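Local coordinates for uncharacterized protein (PDB 4XE7) that is a bacterial actin-like ParM protein that probably binds ATP, polymerises into filaments and segregates plasmid DNA, at residues M224-L237 with N363-L375. Sequence-based numbering, arbitrary orientation.
Sequences MDAEIGESYAINDL and NADKNIVVGGGVL
Strands 232-237 and 366-370 run parallel, their axes 4.7 Å apart and inclined at 21°, and five bridges pair Tyr232 with Lys366 through Asp236 with Val370. Backbone bonds alternate from Lys366 N to Ser231 O as far as Leu237 N to Val370 O. Beyond the strand, Gly373 N reaches Leu237 O (2.8 Å) from above the carbonyl plane, joining the strand end to the start of helix 372-376.

At the other end, Asp365 OD2 takes Ser231 N at 2.7 Å on its anti side, while Asp365 N donates to Ser231 OG. Lys366, bent at chi2 (-75°) and again at chi4, puts NZ 2.7 Å from Glu230 OE1 in a salt bridge on the syn side of the carboxylate; NZ also bonds Asp225 O, and Glu227 OE1 makes a long salt bridge to it. Lys366 CE rests on Met224 CG. On this same face Ile368 CD1 meets Met224 SD at 3.8 Å, and the Ile368 and Tyr232 side chains lie side by side, under helix 205-210.

The opposite face carries Asn235, whose ND2 bonds Ile368 O at 3.1 Å and, weakly, Asn367 OD1, the two amide planes standing 75° apart. Asn244 ND2 of strand 242-248 takes Asn235 OD1, and Asn367 ND2 gives to Leu355 O of helix 337-362, setting each amide's rotation. Leu237 CD1 packs on Val374 CG2 (3.8 Å). This parallel pair, within a five-stranded mixed sheet with helices on both faces, fits the actin-like fold; Gly371 to Gly373 probably correspond to nucleotide-contacting glycines of relatives, though this structure is apo.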
loop_
_atom_site.group_PDB
_atom_site.type_symbol
_atom_site.label_atom_id
_atom_site.label_comp_id
_atom_site.label_asym_id
_atom_site.label_seq_id
_atom_site.Cartn_x
_atom_site.Cartn_y
_atom_site.Cartn_z
ATOM N N MET A 224 -12.272 7.689 -15.694
ATOM C CA MET A 224 -11.321 8.032 -16.741
ATOM C C MET A 224 -11.662 7.357 -18.057
ATOM O O MET A 224 -11.809 6.131 -18.120
ATOM C CB MET A 224 -9.901 7.657 -16.317
ATOM C CG MET A 224 -8.821 8.196 -17.242
ATOM S SD MET A 224 -7.162 7.958 -16.576
ATOM C CE MET A 224 -6.617 6.511 -17.481
ATOM N N ASP A 225 -11.776 8.162 -19.108
ATOM C CA ASP A 225 -12.038 7.646 -20.445
ATOM C C ASP A 225 -10.731 7.552 -21.222
ATOM O O ASP A 225 -10.272 8.534 -21.813
ATOM C CB ASP A 225 -13.046 8.525 -21.181
ATOM C CG ASP A 225 -14.419 8.502 -20.534
ATOM O OD1 ASP A 225 -15.089 9.558 -20.523
ATOM O OD2 ASP A 225 -14.823 7.430 -20.031
ATOM N N ALA A 226 -10.144 6.359 -21.210
ATOM C CA ALA A 226 -8.794 6.141 -21.709
ATOM C C ALA A 226 -8.745 5.915 -23.210
ATOM O O ALA A 226 -9.487 5.094 -23.749
ATOM C CB ALA A 226 -8.158 4.954 -20.993
ATOM N N GLU A 227 -7.865 6.653 -23.878
ATOM C CA GLU A 227 -7.512 6.358 -25.263
ATOM C C GLU A 227 -6.094 5.810 -25.278
ATOM O O GLU A 227 -5.225 6.293 -24.547
ATOM C CB GLU A 227 -7.620 7.594 -26.156
ATOM C CG GLU A 227 -9.041 7.946 -26.586
ATOM C CD GLU A 227 -9.899 8.445 -25.438
ATOM O OE1 GLU A 227 -9.457 9.363 -24.714
ATOM O OE2 GLU A 227 -11.016 7.915 -25.261
ATOM N N ILE A 228 -5.864 4.796 -26.102
ATOM C CA ILE A 228 -4.567 4.142 -26.159
ATOM C C ILE A 228 -3.473 5.098 -26.664
ATOM O O ILE A 228 -3.684 5.875 -27.604
ATOM C CB ILE A 228 -4.636 2.878 -27.054
ATOM C CG1 ILE A 228 -3.287 2.153 -27.094
ATOM C CG2 ILE A 228 -5.131 3.233 -28.459
ATOM C CD1 ILE A 228 -3.309 0.872 -27.898
ATOM N N GLY A 229 -2.317 5.058 -26.002
ATOM C CA GLY A 229 -1.149 5.816 -26.418
ATOM C C GLY A 229 -1.100 7.237 -25.892
ATOM O O GLY A 229 -0.189 8.008 -26.226
ATOM N N GLU A 230 -2.084 7.593 -25.074
ATOM C CA GLU A 230 -2.114 8.922 -24.472
ATOM C C GLU A 230 -1.091 9.009 -23.338
ATOM O O GLU A 230 -0.692 7.999 -22.761
ATOM C CB GLU A 230 -3.516 9.257 -23.955
ATOM C CG GLU A 230 -3.918 8.472 -22.720
ATOM C CD GLU A 230 -5.373 8.677 -22.337
ATOM O OE1 GLU A 230 -5.965 9.693 -22.761
ATOM O OE2 GLU A 230 -5.925 7.816 -21.614
ATOM N N SER A 231 -0.662 10.227 -23.035
ATOM C CA SER A 231 0.281 10.438 -21.956
ATOM C C SER A 231 -0.449 10.675 -20.630
ATOM O O SER A 231 -1.560 11.208 -20.597
ATOM C CB SER A 231 1.204 11.608 -22.284
ATOM O OG SER A 231 0.467 12.806 -22.427
ATOM N N TYR A 232 0.191 10.254 -19.548
ATOM C CA TYR A 232 -0.369 10.330 -18.217
ATOM C C TYR A 232 0.574 11.072 -17.283
ATOM O O TYR A 232 1.750 10.726 -17.181
ATOM C CB TYR A 232 -0.600 8.923 -17.646
ATOM C CG TYR A 232 -1.387 7.974 -18.514
ATOM C CD1 TYR A 232 -2.780 8.037 -18.557
ATOM C CD2 TYR A 232 -0.750 6.987 -19.260
ATOM C CE1 TYR A 232 -3.517 7.160 -19.334
ATOM C CE2 TYR A 232 -1.478 6.100 -20.040
ATOM C CZ TYR A 232 -2.866 6.193 -20.074
ATOM O OH TYR A 232 -3.608 5.324 -20.848
ATOM N N ALA A 233 0.066 12.060 -16.566
ATOM C CA ALA A 233 0.792 12.517 -15.403
ATOM C C ALA A 233 0.184 11.806 -14.199
ATOM O O ALA A 233 -1.035 11.810 -14.014
ATOM C CB ALA A 233 0.723 14.044 -15.255
ATOM N N ILE A 234 1.022 11.154 -13.405
ATOM C CA ILE A 234 0.545 10.591 -12.153
ATOM C C ILE A 234 1.211 11.297 -10.987
ATOM O O ILE A 234 2.424 11.209 -10.778
ATOM C CB ILE A 234 0.790 9.075 -12.060
ATOM C CG1 ILE A 234 0.167 8.372 -13.279
ATOM C CG2 ILE A 234 0.163 8.535 -10.783
ATOM C CD1 ILE A 234 0.397 6.867 -13.339
ATOM N N ASN A 235 0.396 12.011 -10.231
ATOM C CA ASN A 235 0.898 12.757 -9.101
ATOM C C ASN A 235 0.541 12.043 -7.801
ATOM O O ASN A 235 -0.629 11.935 -7.436
ATOM C CB ASN A 235 0.340 14.177 -9.138
ATOM C CG ASN A 235 0.633 14.873 -10.451
ATOM O OD1 ASN A 235 1.682 15.501 -10.614
ATOM N ND2 ASN A 235 -0.296 14.754 -11.411
ATOM N N ASP A 236 1.567 11.533 -7.126
ATOM C CA ASP A 236 1.404 10.796 -5.882
ATOM C C ASP A 236 1.543 11.756 -4.693
ATOM O O ASP A 236 2.661 12.194 -4.375
ATOM C CB ASP A 236 2.448 9.668 -5.804
ATOM C CG ASP A 236 2.164 8.660 -4.688
ATOM O OD1 ASP A 236 2.849 7.616 -4.655
ATOM O OD2 ASP A 236 1.260 8.896 -3.850
ATOM N N LEU A 237 0.419 12.076 -4.048
ATOM C CA LEU A 237 0.402 13.062 -2.952
ATOM C C LEU A 237 0.559 12.383 -1.586
ATOM O O LEU A 237 -0.365 11.711 -1.108
ATOM C CB LEU A 237 -0.904 13.875 -2.986
ATOM C CG LEU A 237 -1.298 14.324 -4.389
ATOM C CD1 LEU A 237 -2.548 15.190 -4.368
ATOM C CD2 LEU A 237 -0.122 15.070 -5.018
ATOM N N ASN A 363 2.163 18.944 -20.645
ATOM C CA ASN A 363 0.999 18.803 -21.528
ATOM C C ASN A 363 0.449 17.368 -21.573
ATOM O O ASN A 363 0.108 16.846 -22.640
ATOM C CB ASN A 363 1.317 19.273 -22.944
ATOM C CG ASN A 363 0.064 19.619 -23.717
ATOM O OD1 ASN A 363 -0.930 20.051 -23.134
ATOM N ND2 ASN A 363 0.092 19.411 -25.025
ATOM N N ALA A 364 0.381 16.733 -20.403
ATOM C CA ALA A 364 -0.154 15.380 -20.280
ATOM C C ALA A 364 -1.610 15.328 -20.751
ATOM O O ALA A 364 -2.351 16.298 -20.606
ATOM C CB ALA A 364 -0.041 14.890 -18.828
ATOM N N ASP A 365 -2.016 14.199 -21.315
ATOM C CA ASP A 365 -3.377 14.046 -21.814
ATOM C C ASP A 365 -4.325 13.872 -20.652
ATOM O O ASP A 365 -5.432 14.427 -20.630
ATOM C CB ASP A 365 -3.469 12.858 -22.769
ATOM C CG ASP A 365 -2.691 13.085 -24.044
ATOM O OD1 ASP A 365 -2.840 14.183 -24.634
ATOM O OD2 ASP A 365 -1.920 12.180 -24.443
ATOM N N LYS A 366 -3.869 13.098 -19.679
ATOM C CA LYS A 366 -4.607 12.891 -18.450
ATOM C C LYS A 366 -3.761 13.368 -17.267
ATOM O O LYS A 366 -2.574 13.059 -17.176
ATOM C CB LYS A 366 -4.976 11.412 -18.288
ATOM C CG LYS A 366 -5.921 10.886 -19.363
ATOM C CD LYS A 366 -7.341 11.387 -19.125
ATOM C CE LYS A 366 -8.374 10.591 -19.928
ATOM N NZ LYS A 366 -8.124 10.674 -21.375
ATOM N N ASN A 367 -4.358 14.123 -16.366
ATOM C CA ASN A 367 -3.643 14.498 -15.153
ATOM C C ASN A 367 -4.267 13.796 -13.941
ATOM O O ASN A 367 -5.390 14.099 -13.548
ATOM C CB ASN A 367 -3.633 16.025 -14.997
ATOM C CG ASN A 367 -2.541 16.514 -14.051
ATOM O OD1 ASN A 367 -1.630 15.759 -13.691
ATOM N ND2 ASN A 367 -2.640 17.774 -13.627
ATOM N N ILE A 368 -3.532 12.840 -13.368
ATOM C CA ILE A 368 -4.077 11.954 -12.343
ATOM C C ILE A 368 -3.491 12.215 -10.953
ATOM O O ILE A 368 -2.292 12.442 -10.835
ATOM C CB ILE A 368 -3.823 10.474 -12.726
ATOM C CG1 ILE A 368 -4.279 10.225 -14.164
ATOM C CG2 ILE A 368 -4.529 9.539 -11.741
ATOM C CD1 ILE A 368 -3.990 8.820 -14.698
ATOM N N VAL A 369 -4.333 12.186 -9.910
ATOM C CA VAL A 369 -3.842 12.275 -8.541
ATOM C C VAL A 369 -4.095 10.966 -7.808
ATOM O O VAL A 369 -5.122 10.319 -8.004
ATOM C CB VAL A 369 -4.478 13.443 -7.752
ATOM C CG1 VAL A 369 -4.042 14.768 -8.339
ATOM C CG2 VAL A 369 -6.024 13.332 -7.709
ATOM N N VAL A 370 -3.125 10.558 -6.996
ATOM C CA VAL A 370 -3.249 9.371 -6.155
ATOM C C VAL A 370 -2.561 9.693 -4.863
ATOM O O VAL A 370 -1.878 10.714 -4.780
ATOM C CB VAL A 370 -2.611 8.100 -6.788
ATOM C CG1 VAL A 370 -3.259 7.783 -8.109
ATOM C CG2 VAL A 370 -1.122 8.283 -6.961
ATOM N N GLY A 371 -2.729 8.836 -3.855
ATOM C CA GLY A 371 -2.008 8.990 -2.605
ATOM C C GLY A 371 -2.931 9.481 -1.507
ATOM O O GLY A 371 -4.017 9.957 -1.800
ATOM N N GLY A 372 -2.482 9.380 -0.254
ATOM C CA GLY A 372 -3.247 9.814 0.903
ATOM C C GLY A 372 -3.588 11.300 0.901
ATOM O O GLY A 372 -4.562 11.716 1.524
ATOM N N GLY A 373 -2.779 12.098 0.213
ATOM C CA GLY A 373 -3.024 13.524 0.079
ATOM C C GLY A 373 -4.332 13.838 -0.644
ATOM O O GLY A 373 -4.968 14.857 -0.391
ATOM N N VAL A 374 -4.737 12.967 -1.561
ATOM C CA VAL A 374 -6.003 13.168 -2.259
ATOM C C VAL A 374 -7.165 13.036 -1.283
ATOM O O VAL A 374 -8.166 13.749 -1.384
ATOM C CB VAL A 374 -6.172 12.174 -3.416
ATOM C CG1 VAL A 374 -7.459 12.417 -4.151
ATOM C CG2 VAL A 374 -5.008 12.300 -4.393
ATOM N N LEU A 375 -7.006 12.133 -0.325
ATOM C CA LEU A 375 -8.016 11.896 0.691
ATOM C C LEU A 375 -8.104 13.071 1.657
ATOM O O LEU A 375 -9.190 13.515 1.999
ATOM C CB LEU A 375 -7.696 10.617 1.456
ATOM C CG LEU A 375 -7.522 9.343 0.625
ATOM C CD1 LEU A 375 -6.976 8.217 1.499
ATOM C CD2 LEU A 375 -8.824 8.933 -0.030
HETATM O O HOH W 1 1.431 14.266 -24.219
#